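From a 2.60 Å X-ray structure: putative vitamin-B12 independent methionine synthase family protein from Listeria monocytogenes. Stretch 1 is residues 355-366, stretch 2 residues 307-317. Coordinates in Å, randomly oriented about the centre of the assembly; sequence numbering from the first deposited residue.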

ATOM      1  N   ARG A 355     -17.586   3.998   6.614  1.00 49.79           N
ATOM      2  CA  ARG A 355     -18.371   5.183   6.898  1.00 49.89           C
ATOM      3  C   ARG A 355     -18.002   5.571   8.329  1.00 49.97           C
ATOM      4  O   ARG A 355     -18.058   6.741   8.716  1.00 51.55           O
ATOM      5  CB  ARG A 355     -19.864   4.857   6.802  1.00 52.66           C
ATOM      6  CG  ARG A 355     -20.195   3.764   5.784  1.00 57.56           C
ATOM      7  CD  ARG A 355     -21.702   3.588   5.589  1.00 60.31           C
ATOM      8  NE  ARG A 355     -22.241   4.525   4.608  1.00 64.03           N
ATOM      9  CZ  ARG A 355     -22.680   4.173   3.403  1.00 66.15           C
ATOM     10  NH1 ARG A 355     -23.159   5.094   2.562  1.00 65.03           N
ATOM     11  NH2 ARG A 355     -22.653   2.892   3.048  1.00 66.88           N
ATOM     12  N   TYR A 356     -17.614   4.574   9.116  1.00 48.49           N
ATOM     13  CA  TYR A 356     -17.213   4.806  10.501  1.00 48.11           C
ATOM     14  C   TYR A 356     -15.909   5.622  10.501  1.00 46.17           C
ATOM     15  O   TYR A 356     -15.732   6.541  11.308  1.00 44.92           O
ATOM     16  CB  TYR A 356     -17.017   3.463  11.209  1.00 50.62           C
ATOM     17  CG  TYR A 356     -16.807   3.551  12.706  1.00 53.84           C
ATOM     18  CD1 TYR A 356     -15.830   2.775  13.325  1.00 54.48           C
ATOM     19  CD2 TYR A 356     -17.614   4.361  13.510  1.00 53.24           C
ATOM     20  CE1 TYR A 356     -15.657   2.789  14.698  1.00 55.57           C
ATOM     21  CE2 TYR A 356     -17.447   4.381  14.896  1.00 55.55           C
ATOM     22  CZ  TYR A 356     -16.465   3.588  15.480  1.00 55.58           C
ATOM     23  OH  TYR A 356     -16.302   3.564  16.847  1.00 56.38           O
ATOM     24  N   VAL A 357     -15.002   5.276   9.590  1.00 45.53           N
ATOM     25  CA  VAL A 357     -13.741   5.997   9.444  1.00 45.31           C
ATOM     26  C   VAL A 357     -14.050   7.428   8.984  1.00 45.35           C
ATOM     27  O   VAL A 357     -13.473   8.391   9.482  1.00 43.34           O
ATOM     28  CB  VAL A 357     -12.831   5.324   8.391  1.00 46.46           C
ATOM     29  CG1 VAL A 357     -11.638   6.221   8.095  1.00 46.38           C
ATOM     30  CG2 VAL A 357     -12.363   3.947   8.888  1.00 44.69           C
ATOM     31  N   VAL A 358     -14.972   7.559   8.032  1.00 46.42           N
ATOM     32  CA  VAL A 358     -15.357   8.869   7.508  1.00 49.40           C
ATOM     33  C   VAL A 358     -16.005   9.766   8.565  1.00 50.55           C
ATOM     34  O   VAL A 358     -15.777  10.978   8.584  1.00 52.62           O
ATOM     35  CB  VAL A 358     -16.364   8.758   6.321  1.00 49.52           C
ATOM     36  CG1 VAL A 358     -16.822  10.149   5.904  1.00 47.40           C
ATOM     37  CG2 VAL A 358     -15.721   8.035   5.132  1.00 46.80           C
ATOM     38  N   ARG A 359     -16.826   9.175   9.424  1.00 49.45           N
ATOM     39  CA  ARG A 359     -17.513   9.923  10.473  1.00 50.14           C
ATOM     40  C   ARG A 359     -16.529  10.365  11.546  1.00 49.89           C
ATOM     41  O   ARG A 359     -16.474  11.543  11.916  1.00 49.26           O
ATOM     42  CB  ARG A 359     -18.592   9.037  11.088  1.00 51.96           C
ATOM     43  CG  ARG A 359     -19.474   9.678  12.148  1.00 52.93           C
ATOM     44  CD  ARG A 359     -20.267   8.557  12.804  1.00 55.42           C
ATOM     45  NE  ARG A 359     -20.446   7.462  11.838  1.00 56.76           N
ATOM     46  CZ  ARG A 359     -20.697   6.203  12.166  1.00 55.35           C
ATOM     47  NH1 ARG A 359     -20.829   5.286  11.216  1.00 50.25           N
ATOM     48  NH2 ARG A 359     -20.805   5.870  13.452  1.00 59.11           N
ATOM     49  N   LEU A 360     -15.747   9.412  12.044  1.00 50.17           N
ATOM     50  CA  LEU A 360     -14.762   9.714  13.071  1.00 50.88           C
ATOM     51  C   LEU A 360     -13.789  10.810  12.638  1.00 50.29           C
ATOM     52  O   LEU A 360     -13.582  11.782  13.357  1.00 50.82           O
ATOM     53  CB  LEU A 360     -13.994   8.440  13.446  1.00 52.07           C
ATOM     54  CG  LEU A 360     -14.598   7.552  14.547  1.00 55.36           C
ATOM     55  CD1 LEU A 360     -14.441   8.275  15.878  1.00 56.53           C
ATOM     56  CD2 LEU A 360     -16.074   7.235  14.281  1.00 52.06           C
ATOM     57  N   ALA A 361     -13.197  10.647  11.459  1.00 50.87           N
ATOM     58  CA  ALA A 361     -12.234  11.609  10.934  1.00 51.74           C
ATOM     59  C   ALA A 361     -12.882  12.962  10.734  1.00 52.01           C
ATOM     60  O   ALA A 361     -12.217  13.994  10.740  1.00 50.34           O
ATOM     61  CB  ALA A 361     -11.666  11.112   9.603  1.00 51.64           C
ATOM     62  N   ASN A 362     -14.189  12.958  10.531  1.00 54.68           N
ATOM     63  CA  ASN A 362     -14.863  14.212  10.317  1.00 57.39           C
ATOM     64  C   ASN A 362     -14.999  14.975  11.620  1.00 59.51           C
ATOM     65  O   ASN A 362     -14.561  16.125  11.720  1.00 59.88           O
ATOM     66  CB  ASN A 362     -16.234  13.993   9.682  1.00 57.61           C
ATOM     67  CG  ASN A 362     -16.897  15.302   9.297  1.00 58.80           C
ATOM     68  OD1 ASN A 362     -16.278  16.152   8.643  1.00 58.54           O
ATOM     69  ND2 ASN A 362     -18.154  15.479   9.699  1.00 57.95           N
ATOM     70  N   ASP A 363     -15.590  14.344  12.632  1.00 60.48           N
ATOM     71  CA  ASP A 363     -15.740  15.041  13.901  1.00 61.79           C
ATOM     72  C   ASP A 363     -14.417  15.196  14.663  1.00 60.57           C
ATOM     73  O   ASP A 363     -14.364  15.894  15.678  1.00 62.14           O
ATOM     74  CB  ASP A 363     -16.813  14.374  14.782  1.00 64.66           C
ATOM     75  CG  ASP A 363     -16.509  12.928  15.096  1.00 65.71           C
ATOM     76  OD1 ASP A 363     -15.327  12.621  15.359  1.00 67.11           O
ATOM     77  OD2 ASP A 363     -17.461  12.109  15.102  1.00 64.41           O
ATOM     78  N   ILE A 364     -13.347  14.565  14.178  1.00 58.83           N
ATOM     79  CA  ILE A 364     -12.045  14.707  14.834  1.00 56.87           C
ATOM     80  C   ILE A 364     -11.226  15.746  14.105  1.00 56.20           C
ATOM     81  O   ILE A 364     -10.665  16.650  14.716  1.00 55.29           O
ATOM     82  CB  ILE A 364     -11.226  13.401  14.853  1.00 56.84           C
ATOM     83  CG1 ILE A 364     -11.840  12.418  15.845  1.00 55.70           C
ATOM     84  CG2 ILE A 364      -9.776  13.693  15.262  1.00 51.84           C
ATOM     85  CD1 ILE A 364     -11.084  11.134  15.940  1.00 59.21           C
ATOM     86  N   TRP A 365     -11.151  15.610  12.788  1.00 57.00           N
ATOM     87  CA  TRP A 365     -10.389  16.554  11.988  1.00 57.29           C
ATOM     88  C   TRP A 365     -11.297  17.619  11.379  1.00 60.77           C
ATOM     89  O   TRP A 365     -12.486  17.389  11.148  1.00 60.84           O
ATOM     90  CB  TRP A 365      -9.597  15.785  10.925  1.00 51.40           C
ATOM     91  CG  TRP A 365      -8.390  15.070  11.540  1.00 49.50           C
ATOM     92  CD1 TRP A 365      -7.232  15.652  11.991  1.00 44.66           C
ATOM     93  CD2 TRP A 365      -8.267  13.664  11.837  1.00 45.28           C
ATOM     94  NE1 TRP A 365      -6.406  14.703  12.548  1.00 42.95           N
ATOM     95  CE2 TRP A 365      -7.011  13.479  12.468  1.00 42.28           C
ATOM     96  CE3 TRP A 365      -9.095  12.552  11.631  1.00 43.44           C
ATOM     97  CZ2 TRP A 365      -6.562  12.226  12.897  1.00 39.98           C
ATOM     98  CZ3 TRP A 365      -8.650  11.302  12.059  1.00 44.82           C
ATOM     99  CH2 TRP A 365      -7.386  11.152  12.686  1.00 42.08           C
ATOM    100  N   GLY A 366     -10.735  18.797  11.143  1.00 64.79           N
ATOM    101  CA  GLY A 366     -11.525  19.881  10.587  1.00 71.22           C
ATOM    102  C   GLY A 366     -11.795  20.972  11.615  1.00 74.34           C
ATOM    103  O   GLY A 366     -12.892  21.069  12.173  1.00 72.51           O
TER
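Stretch 2 307-317: EDEAAIKARIE

Stretch 2 enters as a short extended lead, Glu307 and Asp308, and turns into a helix that covers residues 310-317 and continues later in the chain; it packs on the helix 355-364 of stretch 1. The two helices run in the same general sense, their N-to-C directions 53° apart (signed crossing angle -53°), and their axes approach no closer than 11.7 Å; side chains bridge this gap, while Tyr356 OH reaches the backbone ahead of the second helix. The register places Leu360 beside Glu309 (CA of Leu360 to CA of Glu309, 8.3 Å) and, four residues on in both stretches, Ile364 beside Lys313 (CA of Ile364 to CA of Lys313, 7.9 Å). Together the stretches bury 429 Å², counting both sides.

Tyr356 gives the largest share. Its CA-to-CB bond points toward stretch 2, and with chi1 in the t well the ring extends to the start of the second helix. There Tyr356 OH lies 2.9 Å from Glu307 O. Tyr356 OH is also 3.3 Å from Asp308 O; a hydrogen bond to this second carbonyl would be weak, and which acceptor takes the proton is open. The carboxylate of Glu307 reaches the ring edge, OE1 lying 3.2 Å from Tyr356 CE1, while Ile312 CD1 packs 3.9 Å from the same Tyr356 CE1.

At the other end Ile316, the residue of stretch 2 most covered by stretch 1, points toward the first helix. Its CD1 comes within 3.4 Å of Ile364 CD1, a tight apolar contact, and its CG2 lies 4.1 Å from CZ2 of Trp365. Trp365 is the first residue to leave helical phi/psi; its CA-to-CB bond points sideways, but the indole reaches across far enough to meet Ile316. Ile364 CD1 also touches the aliphatic part of Lys313, 4.3 Å from its CG.

Between these two ends lies buried Leu360. Its CA-to-CB bond points sideways, yet the side chain bends nearer, placing CD1 3.8 Å from Glu309 CG and 4.2 Å from Lys313 CE. The leucine thus meets the methylene portions of two charged side chains, whose ends pair with each other: Lys313 NZ forms a salt bridge with Glu309 OE2 at 3.0 Å, four residues apart in sequence. Asp363 also points toward stretch 2 but adds little, its OD1 4.5 Å from Lys313 CE. Ile316 N bonds to Ile312 O (2.8 Å), one helical turn apart, and both side chains point toward stretch 1.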

ATOM      1  N   GLU A 307     -16.902  -1.812  17.844  1.00 75.85           N
ATOM      2  CA  GLU A 307     -15.655  -1.300  18.392  1.00 76.13           C
ATOM      3  C   GLU A 307     -15.795   0.088  19.019  1.00 78.14           C
ATOM      4  O   GLU A 307     -16.231   1.043  18.363  1.00 77.68           O
ATOM      5  CB  GLU A 307     -14.587  -1.260  17.307  1.00 75.15           C
ATOM      6  CG  GLU A 307     -14.986  -0.496  16.052  1.00 70.62           C
ATOM      7  CD  GLU A 307     -13.816  -0.350  15.105  1.00 66.01           C
ATOM      8  OE1 GLU A 307     -13.249   0.757  15.017  1.00 62.76           O
ATOM      9  OE2 GLU A 307     -13.450  -1.358  14.474  1.00 64.23           O
ATOM     10  N   ASP A 308     -15.391   0.182  20.288  1.00 79.51           N
ATOM     11  CA  ASP A 308     -15.467   1.421  21.063  1.00 80.28           C
ATOM     12  C   ASP A 308     -15.108   2.648  20.236  1.00 78.97           C
ATOM     13  O   ASP A 308     -14.357   2.560  19.265  1.00 80.99           O
ATOM     14  CB  ASP A 308     -14.550   1.363  22.305  1.00 82.92           C
ATOM     15  CG  ASP A 308     -13.879   0.002  22.499  1.00 85.45           C
ATOM     16  OD1 ASP A 308     -14.593  -1.027  22.523  1.00 86.79           O
ATOM     17  OD2 ASP A 308     -12.632  -0.032  22.644  1.00 86.66           O
ATOM     18  N   GLU A 309     -15.651   3.794  20.627  1.00 76.01           N
ATOM     19  CA  GLU A 309     -15.381   5.039  19.924  1.00 72.13           C
ATOM     20  C   GLU A 309     -14.448   5.895  20.766  1.00 70.35           C
ATOM     21  O   GLU A 309     -13.511   6.514  20.257  1.00 68.64           O
ATOM     22  CB  GLU A 309     -16.683   5.794  19.675  1.00 71.77           C
ATOM     23  CG  GLU A 309     -16.514   7.060  18.860  1.00 73.06           C
ATOM     24  CD  GLU A 309     -17.824   7.794  18.637  1.00 73.55           C
ATOM     25  OE1 GLU A 309     -18.844   7.118  18.357  1.00 74.32           O
ATOM     26  OE2 GLU A 309     -17.829   9.045  18.728  1.00 73.11           O
ATOM     27  N   ALA A 310     -14.723   5.912  22.067  1.00 67.92           N
ATOM     28  CA  ALA A 310     -13.936   6.676  23.024  1.00 65.09           C
ATOM     29  C   ALA A 310     -12.494   6.172  23.062  1.00 62.59           C
ATOM     30  O   ALA A 310     -11.568   6.933  23.335  1.00 61.64           O
ATOM     31  CB  ALA A 310     -14.571   6.571  24.409  1.00 65.87           C
ATOM     32  N   ALA A 311     -12.317   4.883  22.792  1.00 59.74           N
ATOM     33  CA  ALA A 311     -10.997   4.278  22.788  1.00 58.82           C
ATOM     34  C   ALA A 311     -10.160   4.868  21.654  1.00 59.21           C
ATOM     35  O   ALA A 311      -9.043   5.341  21.876  1.00 60.09           O
ATOM     36  CB  ALA A 311     -11.117   2.768  22.627  1.00 57.48           C
ATOM     37  N   ILE A 312     -10.708   4.844  20.439  1.00 58.98           N
ATOM     38  CA  ILE A 312     -10.032   5.379  19.251  1.00 57.97           C
ATOM     39  C   ILE A 312      -9.678   6.860  19.433  1.00 58.33           C
ATOM     40  O   ILE A 312      -8.558   7.278  19.137  1.00 58.75           O
ATOM     41  CB  ILE A 312     -10.926   5.231  17.991  1.00 56.42           C
ATOM     42  CG1 ILE A 312     -11.182   3.748  17.698  1.00 55.31           C
ATOM     43  CG2 ILE A 312     -10.268   5.901  16.808  1.00 55.18           C
ATOM     44  CD1 ILE A 312     -12.373   3.493  16.767  1.00 55.64           C
ATOM     45  N   LYS A 313     -10.639   7.645  19.923  1.00 57.00           N
ATOM     46  CA  LYS A 313     -10.426   9.072  20.147  1.00 55.64           C
ATOM     47  C   LYS A 313      -9.312   9.285  21.170  1.00 54.18           C
ATOM     48  O   LYS A 313      -8.498  10.198  21.039  1.00 54.73           O
ATOM     49  CB  LYS A 313     -11.716   9.741  20.645  1.00 56.67           C
ATOM     50  CG  LYS A 313     -12.887   9.761  19.651  1.00 58.36           C
ATOM     51  CD  LYS A 313     -14.155  10.298  20.316  1.00 57.54           C
ATOM     52  CE  LYS A 313     -15.268  10.597  19.322  1.00 59.48           C
ATOM     53  NZ  LYS A 313     -16.395  11.360  19.963  1.00 59.54           N
ATOM     54  N   ALA A 314      -9.279   8.447  22.199  1.00 51.44           N
ATOM     55  CA  ALA A 314      -8.245   8.572  23.216  1.00 49.70           C
ATOM     56  C   ALA A 314      -6.909   8.230  22.564  1.00 49.40           C
ATOM     57  O   ALA A 314      -5.942   8.992  22.661  1.00 48.37           O
ATOM     58  CB  ALA A 314      -8.524   7.622  24.383  1.00 48.22           C
ATOM     59  N   ARG A 315      -6.885   7.078  21.894  1.00 49.86           N
ATOM     60  CA  ARG A 315      -5.709   6.568  21.198  1.00 51.31           C
ATOM     61  C   ARG A 315      -5.120   7.608  20.239  1.00 50.59           C
ATOM     62  O   ARG A 315      -3.901   7.823  20.210  1.00 47.41           O
ATOM     63  CB  ARG A 315      -6.081   5.290  20.440  1.00 54.15           C
ATOM     64  CG  ARG A 315      -5.115   4.131  20.637  1.00 58.66           C
ATOM     65  CD  ARG A 315      -5.838   2.889  21.164  1.00 64.65           C
ATOM     66  NE  ARG A 315      -5.427   2.540  22.526  1.00 71.37           N
ATOM     67  CZ  ARG A 315      -4.212   2.107  22.865  1.00 74.84           C
ATOM     68  NH1 ARG A 315      -3.269   1.960  21.938  1.00 76.44           N
ATOM     69  NH2 ARG A 315      -3.937   1.820  24.134  1.00 75.74           N
ATOM     70  N   ILE A 316      -5.979   8.245  19.448  1.00 50.94           N
ATOM     71  CA  ILE A 316      -5.514   9.280  18.527  1.00 54.12           C
ATOM     72  C   ILE A 316      -4.985  10.419  19.399  1.00 55.63           C
ATOM     73  O   ILE A 316      -3.855  10.869  19.228  1.00 56.69           O
ATOM     74  CB  ILE A 316      -6.664   9.797  17.628  1.00 54.51           C
ATOM     75  CG1 ILE A 316      -7.198   8.649  16.772  1.00 54.58           C
ATOM     76  CG2 ILE A 316      -6.167  10.920  16.730  1.00 51.65           C
ATOM     77  CD1 ILE A 316      -8.583   8.897  16.232  1.00 58.04           C
ATOM     78  N   GLU A 317      -5.812  10.864  20.343  1.00 57.98           N
ATOM     79  CA  GLU A 317      -5.447  11.919  21.279  1.00 61.13           C
ATOM     80  C   GLU A 317      -4.037  11.688  21.812  1.00 61.83           C
ATOM     81  O   GLU A 317      -3.213  12.598  21.836  1.00 61.85           O
ATOM     82  CB  GLU A 317      -6.460  11.945  22.435  1.00 62.89           C
ATOM     83  CG  GLU A 317      -6.031  12.696  23.714  1.00 65.55           C
ATOM     84  CD  GLU A 317      -5.378  11.783  24.763  1.00 66.66           C
ATOM     85  OE1 GLU A 317      -5.946  10.699  25.065  1.00 63.03           O
ATOM     86  OE2 GLU A 317      -4.301  12.161  25.294  1.00 66.70           O
TER